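Local coordinates for nadph-flavin oxidoreductase (Vibrio harveyi, PDB 1BKJ), which catalyses the NADPH-dependent reduction of FMN to FMNH2 and supplies the reduced flavin to luciferase for bioluminescence, at the flavin mononucleotide site and the interface of chains A and B. Residues are numbered along the deposited sequence; one frame, centred on the assembly and turned at random. Chains: chain A/B, Nadph-flavin oxidoreductase.

Contact 1: the flavin mononucleotide site. Residues chain A 11-13, 15, 67, 69, 127-131, 167, 169; chain B 38-40, 42, 106-107, 110. With FMN (flavin mononucleotide), chain C.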
loop_
_atom_site.group_PDB
_atom_site.type_symbol
_atom_site.label_atom_id
_atom_site.label_comp_id
_atom_site.label_asym_id
_atom_site.label_seq_id
_atom_site.Cartn_x
_atom_site.Cartn_y
_atom_site.Cartn_z
ATOM N N HIS A 11 -2.812 6.134 16.151
ATOM C CA HIS A 11 -1.533 5.550 15.722
ATOM C C HIS A 11 -0.285 6.399 15.975
ATOM O O HIS A 11 -0.285 7.601 15.751
ATOM C CB HIS A 11 -1.563 5.188 14.217
ATOM C CG HIS A 11 -0.210 4.864 13.623
ATOM N ND1 HIS A 11 0.443 3.676 13.863
ATOM C CD2 HIS A 11 0.653 5.618 12.899
ATOM C CE1 HIS A 11 1.645 3.709 13.322
ATOM N NE2 HIS A 11 1.800 4.881 12.733
ATOM N N ARG A 12 0.755 5.693 16.391
ATOM C CA ARG A 12 2.116 6.220 16.508
ATOM C C ARG A 12 3.015 4.987 16.406
ATOM O O ARG A 12 2.611 3.884 16.829
ATOM C CB ARG A 12 2.404 7.126 17.746
ATOM C CG ARG A 12 2.191 6.542 19.064
ATOM C CD ARG A 12 0.861 6.993 19.641
ATOM N NE ARG A 12 0.192 5.853 20.236
ATOM C CZ ARG A 12 0.601 5.240 21.348
ATOM N NH1 ARG A 12 1.676 5.668 22.014
ATOM N NH2 ARG A 12 0.010 4.130 21.756
ATOM N N SER A 13 4.146 5.141 15.729
ATOM C CA SER A 13 5.101 4.049 15.575
ATOM C C SER A 13 5.778 3.778 16.905
ATOM O O SER A 13 6.123 4.710 17.630
ATOM C CB SER A 13 6.142 4.365 14.518
ATOM O OG SER A 13 5.541 4.419 13.230
ATOM N N ARG A 15 8.788 1.796 18.850
ATOM C CA ARG A 15 10.137 1.312 18.631
ATOM C C ARG A 15 10.819 0.732 19.873
ATOM O O ARG A 15 12.043 0.594 19.903
ATOM C CB ARG A 15 10.975 2.438 18.009
ATOM C CG ARG A 15 10.538 2.839 16.594
ATOM C CD ARG A 15 11.313 4.039 16.087
ATOM N NE ARG A 15 10.820 4.511 14.788
ATOM C CZ ARG A 15 9.931 5.486 14.622
ATOM N NH1 ARG A 15 9.413 6.110 15.668
ATOM N NH2 ARG A 15 9.566 5.857 13.408
ATOM N N GLN A 67 18.722 -1.426 13.488
ATOM C CA GLN A 67 17.491 -1.008 14.158
ATOM C C GLN A 67 17.179 -2.148 15.129
ATOM O O GLN A 67 16.667 -3.195 14.725
ATOM C CB GLN A 67 16.374 -0.769 13.133
ATOM C CG GLN A 67 16.701 0.359 12.135
ATOM C CD GLN A 67 15.505 0.792 11.309
ATOM O OE1 GLN A 67 14.491 1.189 11.853
ATOM N NE2 GLN A 67 15.630 0.728 9.986
ATOM N N TYR A 69 15.008 -2.785 17.490
ATOM C CA TYR A 69 13.648 -3.263 17.667
ATOM C C TYR A 69 13.206 -4.364 16.689
ATOM O O TYR A 69 12.146 -4.957 16.850
ATOM C CB TYR A 69 12.663 -2.097 17.691
ATOM C CG TYR A 69 13.029 -0.929 16.811
ATOM C CD1 TYR A 69 13.915 0.065 17.279
ATOM C CD2 TYR A 69 12.504 -0.806 15.503
ATOM C CE1 TYR A 69 14.276 1.168 16.464
ATOM C CE2 TYR A 69 12.858 0.289 14.674
ATOM C CZ TYR A 69 13.746 1.269 15.165
ATOM O OH TYR A 69 14.100 2.344 14.384
ATOM N N VAL A 127 5.766 -0.945 13.941
ATOM C CA VAL A 127 6.487 -0.013 13.094
ATOM C C VAL A 127 6.895 -0.727 11.819
ATOM O O VAL A 127 7.325 -1.875 11.854
ATOM C CB VAL A 127 7.748 0.618 13.829
ATOM C CG1 VAL A 127 8.792 -0.432 14.190
ATOM C CG2 VAL A 127 8.381 1.748 12.998
ATOM N N TYR A 128 6.736 -0.041 10.692
ATOM C CA TYR A 128 7.148 -0.590 9.398
ATOM C C TYR A 128 8.668 -0.447 9.323
ATOM O O TYR A 128 9.226 0.457 9.953
ATOM C CB TYR A 128 6.564 0.213 8.253
ATOM C CG TYR A 128 5.113 0.025 7.941
ATOM C CD1 TYR A 128 4.130 0.754 8.624
ATOM C CD2 TYR A 128 4.708 -0.860 6.923
ATOM C CE1 TYR A 128 2.761 0.614 8.305
ATOM C CE2 TYR A 128 3.341 -1.011 6.595
ATOM C CZ TYR A 128 2.380 -0.267 7.297
ATOM O OH TYR A 128 1.058 -0.393 7.014
ATOM N N ILE A 129 9.339 -1.351 8.606
ATOM C CA ILE A 129 10.799 -1.319 8.459
ATOM C C ILE A 129 11.178 -1.358 6.968
ATOM O O ILE A 129 11.329 -2.438 6.380
ATOM C CB ILE A 129 11.514 -2.499 9.253
ATOM C CG1 ILE A 129 11.113 -2.514 10.749
ATOM C CG2 ILE A 129 13.055 -2.423 9.110
ATOM C CD1 ILE A 129 11.530 -1.305 11.565
ATOM N N GLY A 130 11.320 -0.173 6.372
ATOM C CA GLY A 130 11.700 -0.069 4.973
ATOM C C GLY A 130 13.208 -0.084 4.799
ATOM O O GLY A 130 13.706 -0.207 3.675
ATOM N N GLY A 131 13.924 0.002 5.926
ATOM C CA GLY A 131 15.378 -0.015 5.957
ATOM C C GLY A 131 16.017 -1.258 5.361
ATOM O O GLY A 131 17.166 -1.201 4.938
ATOM N N LYS A 167 2.224 12.236 15.877
ATOM C CA LYS A 167 2.934 13.143 14.971
ATOM C C LYS A 167 1.978 13.850 14.004
ATOM O O LYS A 167 1.175 13.203 13.347
ATOM C CB LYS A 167 3.962 12.358 14.164
ATOM C CG LYS A 167 5.373 12.802 14.354
ATOM C CD LYS A 167 6.282 12.331 13.233
ATOM C CE LYS A 167 7.433 11.472 13.737
ATOM N NZ LYS A 167 8.473 11.292 12.672
ATOM N N ARG A 169 0.543 15.737 10.661
ATOM C CA ARG A 169 0.787 15.585 9.221
ATOM C C ARG A 169 0.443 16.876 8.532
ATOM O O ARG A 169 -0.116 17.783 9.161
ATOM C CB ARG A 169 -0.118 14.496 8.620
ATOM C CG ARG A 169 0.497 13.115 8.515
ATOM C CD ARG A 169 0.593 12.439 9.851
ATOM N NE ARG A 169 0.852 11.010 9.722
ATOM C CZ ARG A 169 1.522 10.284 10.611
ATOM N NH1 ARG A 169 2.017 10.842 11.702
ATOM N NH2 ARG A 169 1.698 8.993 10.413
ATOM N N SER B 38 1.005 5.680 8.448
ATOM C CA SER B 38 2.468 5.779 8.517
ATOM C C SER B 38 3.003 6.295 7.186
ATOM O O SER B 38 2.377 6.091 6.149
ATOM C CB SER B 38 3.095 4.409 8.798
ATOM O OG SER B 38 2.728 3.894 10.065
ATOM N N SER B 39 4.143 6.977 7.234
ATOM C CA SER B 39 4.765 7.563 6.048
ATOM C C SER B 39 6.268 7.268 6.048
ATOM O O SER B 39 6.941 7.521 7.049
ATOM C CB SER B 39 4.507 9.085 6.028
ATOM O OG SER B 39 5.151 9.724 4.937
ATOM N N SER B 40 6.773 6.711 4.939
ATOM C CA SER B 40 8.197 6.377 4.766
ATOM C C SER B 40 9.057 7.620 4.912
ATOM O O SER B 40 8.887 8.573 4.142
ATOM C CB SER B 40 8.458 5.776 3.385
ATOM O OG SER B 40 7.659 4.634 3.137
ATOM N N MET B 42 8.842 10.019 6.755
ATOM C CA MET B 42 7.959 11.179 6.950
ATOM C C MET B 42 7.949 12.085 5.678
ATOM O O MET B 42 7.647 13.286 5.737
ATOM C CB MET B 42 8.338 11.930 8.260
ATOM C CG MET B 42 7.271 12.838 8.859
ATOM S SD MET B 42 5.715 12.007 9.010
ATOM C CE MET B 42 4.768 13.195 9.907
ATOM N N VAL B 106 3.737 2.012 -2.150
ATOM C CA VAL B 106 3.500 1.399 -0.836
ATOM C C VAL B 106 2.722 2.362 0.065
ATOM O O VAL B 106 1.687 1.978 0.591
ATOM C CB VAL B 106 4.838 0.955 -0.124
ATOM C CG1 VAL B 106 4.595 0.585 1.347
ATOM C CG2 VAL B 106 5.448 -0.247 -0.840
ATOM N N ASP B 107 3.207 3.604 0.192
ATOM C CA ASP B 107 2.563 4.629 1.024
ATOM C C ASP B 107 1.127 4.969 0.607
ATOM O O ASP B 107 0.296 5.246 1.471
ATOM C CB ASP B 107 3.426 5.892 1.114
ATOM C CG ASP B 107 4.688 5.706 1.975
ATOM O OD1 ASP B 107 5.110 4.565 2.272
ATOM O OD2 ASP B 107 5.277 6.731 2.364
ATOM N N ILE B 110 -1.165 2.067 1.832
ATOM C CA ILE B 110 -1.353 2.206 3.280
ATOM C C ILE B 110 -2.388 3.300 3.577
ATOM O O ILE B 110 -3.328 3.065 4.344
ATOM C CB ILE B 110 -0.016 2.564 3.994
ATOM C CG1 ILE B 110 0.997 1.432 3.811
ATOM C CG2 ILE B 110 -0.237 2.775 5.493
ATOM C CD1 ILE B 110 2.412 1.767 4.224
HETATM N N1 FMN C . 10.436 3.695 10.985
HETATM C C2 FMN C . 11.621 3.233 11.511
HETATM O O2 FMN C . 12.076 3.550 12.579
HETATM N N3 FMN C . 12.310 2.407 10.634
HETATM C C4 FMN C . 12.032 2.191 9.252
HETATM O O4 FMN C . 12.827 1.533 8.606
HETATM C C4A FMN C . 10.822 2.805 8.786
HETATM N N5 FMN C . 10.383 2.396 7.533
HETATM C C5A FMN C . 9.085 2.707 7.100
HETATM C C6 FMN C . 8.658 2.151 5.908
HETATM C C7 FMN C . 7.358 2.374 5.458
HETATM C C7M FMN C . 6.882 1.549 4.225
HETATM C C8 FMN C . 6.487 3.214 6.210
HETATM C C8M FMN C . 5.127 3.618 5.744
HETATM C C9 FMN C . 6.902 3.769 7.393
HETATM C C9A FMN C . 8.222 3.518 7.880
HETATM N N10 FMN C . 8.704 3.987 9.157
HETATM C C10 FMN C . 9.960 3.558 9.657
HETATM C "C1'" FMN C . 7.877 4.604 10.048
HETATM C "C2'" FMN C . 7.952 6.109 10.153
HETATM O "O2'" FMN C . 9.132 6.788 10.070
HETATM C "C3'" FMN C . 6.705 6.834 10.442
HETATM O "O3'" FMN C . 5.519 6.266 9.946
HETATM C "C4'" FMN C . 6.647 8.328 10.606
HETATM O "O4'" FMN C . 7.833 9.058 10.814
HETATM C "C5'" FMN C . 5.400 8.987 10.957
HETATM O "O5'" FMN C . 5.302 8.700 12.385
HETATM P P FMN C . 4.164 7.753 13.067
HETATM O O1P FMN C . 2.937 8.507 12.887
HETATM O O2P FMN C . 4.667 7.581 14.452
HETATM O O3P FMN C . 4.037 6.503 12.280
HETATM O O HOH W 1 1.650 9.488 15.033
HETATM O O HOH W 2 7.600 8.091 14.309
#

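Contact 2: the interface of chains A and B. Residues chain A 174-177, 179-181; chain B 31, 47-50, 85.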
loop_
_atom_site.group_PDB
_atom_site.type_symbol
_atom_site.label_atom_id
_atom_site.label_comp_id
_atom_site.label_asym_id
_atom_site.label_seq_id
_atom_site.Cartn_x
_atom_site.Cartn_y
_atom_site.Cartn_z
ATOM N N VAL A 174 -3.694 20.808 1.755
ATOM C CA VAL A 174 -2.435 20.686 0.999
ATOM C C VAL A 174 -2.444 19.354 0.220
ATOM O O VAL A 174 -2.215 19.341 -0.997
ATOM C CB VAL A 174 -1.180 20.742 1.948
ATOM C CG1 VAL A 174 0.126 20.418 1.217
ATOM C CG2 VAL A 174 -1.058 22.108 2.566
ATOM N N VAL A 175 -2.748 18.258 0.923
ATOM C CA VAL A 175 -2.770 16.894 0.362
ATOM C C VAL A 175 -3.961 16.610 -0.568
ATOM O O VAL A 175 -3.789 15.913 -1.575
ATOM C CB VAL A 175 -2.655 15.823 1.513
ATOM C CG1 VAL A 175 -2.688 14.380 0.972
ATOM C CG2 VAL A 175 -1.352 16.040 2.290
ATOM N N VAL A 176 -5.139 17.159 -0.240
ATOM C CA VAL A 176 -6.359 16.974 -1.040
ATOM C C VAL A 176 -6.597 18.130 -2.026
ATOM O O VAL A 176 -6.614 19.309 -1.657
ATOM C CB VAL A 176 -7.625 16.735 -0.149
ATOM C CG1 VAL A 176 -8.870 16.421 -0.993
ATOM C CG2 VAL A 176 -7.371 15.604 0.817
ATOM N N HIS A 177 -6.768 17.743 -3.285
ATOM C CA HIS A 177 -7.014 18.644 -4.403
ATOM C C HIS A 177 -8.425 18.396 -4.924
ATOM O O HIS A 177 -8.898 17.260 -4.904
ATOM C CB HIS A 177 -6.034 18.339 -5.530
ATOM C CG HIS A 177 -4.599 18.426 -5.125
ATOM N ND1 HIS A 177 -3.828 19.542 -5.367
ATOM C CD2 HIS A 177 -3.798 17.548 -4.477
ATOM C CE1 HIS A 177 -2.620 19.352 -4.881
ATOM N NE2 HIS A 177 -2.571 18.146 -4.335
ATOM N N ASN A 179 -10.768 18.393 -8.137
ATOM C CA ASN A 179 -10.847 18.277 -9.605
ATOM C C ASN A 179 -9.594 18.424 -10.476
ATOM O O ASN A 179 -9.481 17.769 -11.520
ATOM C CB ASN A 179 -11.975 19.156 -10.159
ATOM C CG ASN A 179 -13.332 18.695 -9.705
ATOM O OD1 ASN A 179 -13.673 17.529 -9.853
ATOM N ND2 ASN A 179 -14.119 19.609 -9.157
ATOM N N GLN A 180 -8.680 19.302 -10.070
ATOM C CA GLN A 180 -7.431 19.538 -10.794
ATOM C C GLN A 180 -6.354 19.773 -9.747
ATOM O O GLN A 180 -6.657 20.225 -8.642
ATOM C CB GLN A 180 -7.552 20.777 -11.704
ATOM N N TYR A 181 -5.105 19.444 -10.073
ATOM C CA TYR A 181 -3.991 19.656 -9.147
ATOM C C TYR A 181 -3.767 21.164 -8.912
ATOM O O TYR A 181 -3.664 21.939 -9.865
ATOM C CB TYR A 181 -2.712 18.989 -9.686
ATOM C CG TYR A 181 -1.545 18.899 -8.707
ATOM C CD1 TYR A 181 -0.632 19.981 -8.544
ATOM C CD2 TYR A 181 -1.312 17.716 -7.965
ATOM C CE1 TYR A 181 0.495 19.889 -7.668
ATOM C CE2 TYR A 181 -0.184 17.605 -7.086
ATOM C CZ TYR A 181 0.711 18.700 -6.941
ATOM O OH TYR A 181 1.797 18.608 -6.094
ATOM N N ILE B 31 -10.728 11.386 5.231
ATOM C CA ILE B 31 -9.459 12.000 4.827
ATOM C C ILE B 31 -8.501 12.038 6.031
ATOM O O ILE B 31 -7.342 11.666 5.894
ATOM C CB ILE B 31 -9.666 13.458 4.253
ATOM C CG1 ILE B 31 -10.523 13.456 2.971
ATOM C CG2 ILE B 31 -8.323 14.162 4.018
ATOM C CD1 ILE B 31 -9.963 12.674 1.797
ATOM N N SER B 47 -0.787 12.334 -2.775
ATOM C CA SER B 47 -1.742 13.414 -3.041
ATOM C C SER B 47 -3.047 12.754 -3.448
ATOM O O SER B 47 -3.041 11.716 -4.103
ATOM C CB SER B 47 -1.274 14.348 -4.153
ATOM O OG SER B 47 -0.497 15.392 -3.606
ATOM N N ILE B 48 -4.158 13.327 -3.003
ATOM C CA ILE B 48 -5.490 12.807 -3.310
ATOM C C ILE B 48 -6.250 13.854 -4.135
ATOM O O ILE B 48 -6.269 15.029 -3.780
ATOM C CB ILE B 48 -6.299 12.493 -1.998
ATOM C CG1 ILE B 48 -5.542 11.487 -1.119
ATOM C CG2 ILE B 48 -7.714 11.982 -2.329
ATOM C CD1 ILE B 48 -6.086 11.357 0.300
ATOM N N VAL B 49 -6.801 13.439 -5.271
ATOM C CA VAL B 49 -7.596 14.341 -6.100
ATOM C C VAL B 49 -9.064 13.920 -5.967
ATOM O O VAL B 49 -9.432 12.811 -6.349
ATOM C CB VAL B 49 -7.160 14.346 -7.597
ATOM C CG1 VAL B 49 -8.012 15.337 -8.400
ATOM C CG2 VAL B 49 -5.690 14.733 -7.729
ATOM N N ARG B 50 -9.874 14.786 -5.367
ATOM C CA ARG B 50 -11.305 14.539 -5.200
ATOM C C ARG B 50 -11.993 15.012 -6.491
ATOM O O ARG B 50 -11.803 16.151 -6.901
ATOM C CB ARG B 50 -11.821 15.320 -3.992
ATOM C CG ARG B 50 -13.286 15.070 -3.687
ATOM C CD ARG B 50 -13.826 16.054 -2.673
ATOM N NE ARG B 50 -15.261 15.860 -2.458
ATOM C CZ ARG B 50 -16.123 16.814 -2.111
ATOM N NH1 ARG B 50 -15.719 18.066 -1.938
ATOM N NH2 ARG B 50 -17.392 16.500 -1.901
ATOM N N ARG B 85 5.704 18.555 -4.613
ATOM C CA ARG B 85 5.733 19.408 -3.419
ATOM C C ARG B 85 7.172 19.596 -2.948
ATOM O O ARG B 85 7.583 20.709 -2.641
ATOM C CB ARG B 85 4.935 18.791 -2.271
ATOM C CG ARG B 85 3.454 19.046 -2.310
ATOM C CD ARG B 85 2.826 18.685 -0.965
ATOM N NE ARG B 85 2.876 17.255 -0.667
ATOM C CZ ARG B 85 1.867 16.405 -0.848
ATOM N NH1 ARG B 85 0.704 16.822 -1.335
ATOM N NH2 ARG B 85 2.016 15.129 -0.519
HETATM O O HOH W 3 -0.003 18.940 -2.910
#

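Contact 1: the flavin mononucleotide site
Phosphate oxygen O1P of FMN is held best: two guanidinium nitrogens of A:Arg169 and water 1 grip it. A:Arg169 comes end-on, NH1 and NH2 both 2.8 Å from FMN O1P and the oxygen nearly in the guanidinium plane, so hydrogen bonds and a salt bridge coincide; the bend at chi2 (74°) turns the head to the phosphate, and NH1 also donates to the carbonyl of A:Lys167. O3P takes two donors, the A:Ser13 hydroxyl and A:His11 NE2, with FMN O3P 22° out of the imidazole plane. The backbone N of A:Ser13 points almost straight at O2P (176° at H).

At the pyrimidine end of the isoalloxazine, A:Arg15, extended from CG to NE, sets NE 2.7 Å from FMN O2 with its guanidinium edge-on to the flavin. The ring face of A:Tyr69 lies against A:Arg15 CB. The amide of A:Gln67 reads the next edge: OE1 accepts from FMN N3 at 2.8 Å on a lone pair, while NE2 donates in plane to O4, and together these bonds define which way the amide is turned. A:Tyr69 OH lies within bonding distance of both FMN O2 and A:Gln67 OE1; its one hydrogen can serve either or be shared, and its approach to OE1 agrees with that amide orientation. A:Gly130 N lies 3.0 Å from the redox-active FMN N5, a bond that could help stabilise charge there during reduction.

A:Tyr128 lays CB over the face of the dimethylbenzene ring. Chain B closes this end: B:Ile110 CD1 touches methyl FMN C8M at 3.6 Å and meets A:Tyr128 tip to tip, and B:Val106 CG1 packs on C7M. B:Ser40 OG sits near C7, held by B:Asp107 OD1 through its syn lone pair. A:Lys167 NZ donates to ribityl O4', its chain touching B:Met42 tip to tip.

Nearly all of the FMN surface is buried in this nitroreductase-family pocket, whose walls come from both subunits; it holds the flavin cofactor for reduction by NADPH.

Contact 2: the interface of chains A and B
This is an intersubunit parallel beta pairing in a dimer of the nitroreductase family: strand 176-178 of chain A runs alongside strand 46-50 of chain B, with bridges A:Val176 to B:Ile48 and A:His177 to B:Val49.

Backbone hydrogen bonds form the ladder, alternating in direction. B:Ile48 N donates to A:Val175 O from above the carbonyl plane, 29° out of it. A:His177 N then gives to B:Ile48 O at 2.8 Å, and B:Arg50 N returns a bond to A:His177 O at 2.7 Å, both nearly along the C=O axis. A:Asn179 N closes the row on B:Arg50 O.

A water links two side chains and a backbone carbonyl at one end. Water 3 lies 2.7 Å from B:Arg85 NH1 and also meets A:His177 NE2 and the carbonyl O of A:Val174. The bend of B:Arg85 at chi3 (-67°) leaves NH1 4.6 Å from A:His177 NE2, not in direct contact; a positive charge there could disfavour protonation of the imidazole, whose charge is not seen.

Among the flat groups, within chain A, A:Tyr181 lies over one face of the A:His177 imidazole, its CD2 toward the rim, with A:His177 CE1 above the centre of the phenol ring. B:Ile48 O lies at the imidazole's edge, in plane.

Apolar contact is made by A:Val176 CG2, which meets B:Ile31 CG2 tip to tip at 3.6 Å, while the side chains of A:Val174 and B:Arg85 cross obliquely, with CG1 of the one 3.9 Å from CD of the other.

The C-alpha centres of contact 1 and contact 2 are about 22 Å apart, and they have no residue in common. Short sequence stretches tie them together. In chain A, the segment that supplies A:Lys167 and A:Arg169 to contact 1 leads into helix 172-175 and strand 176-178 of contact 2; in chain B, 3-10 helix 40-42 at the flavin is followed by strand 46-50 at the pairing. Contact 2 therefore may help keep both cofactor-binding segments in register. Two-fold symmetry repeats both contacts with the chains exchanged, so the pairing arrangement also brings both chains to each flavin, which suggests that dimerisation and flavin binding are coupled.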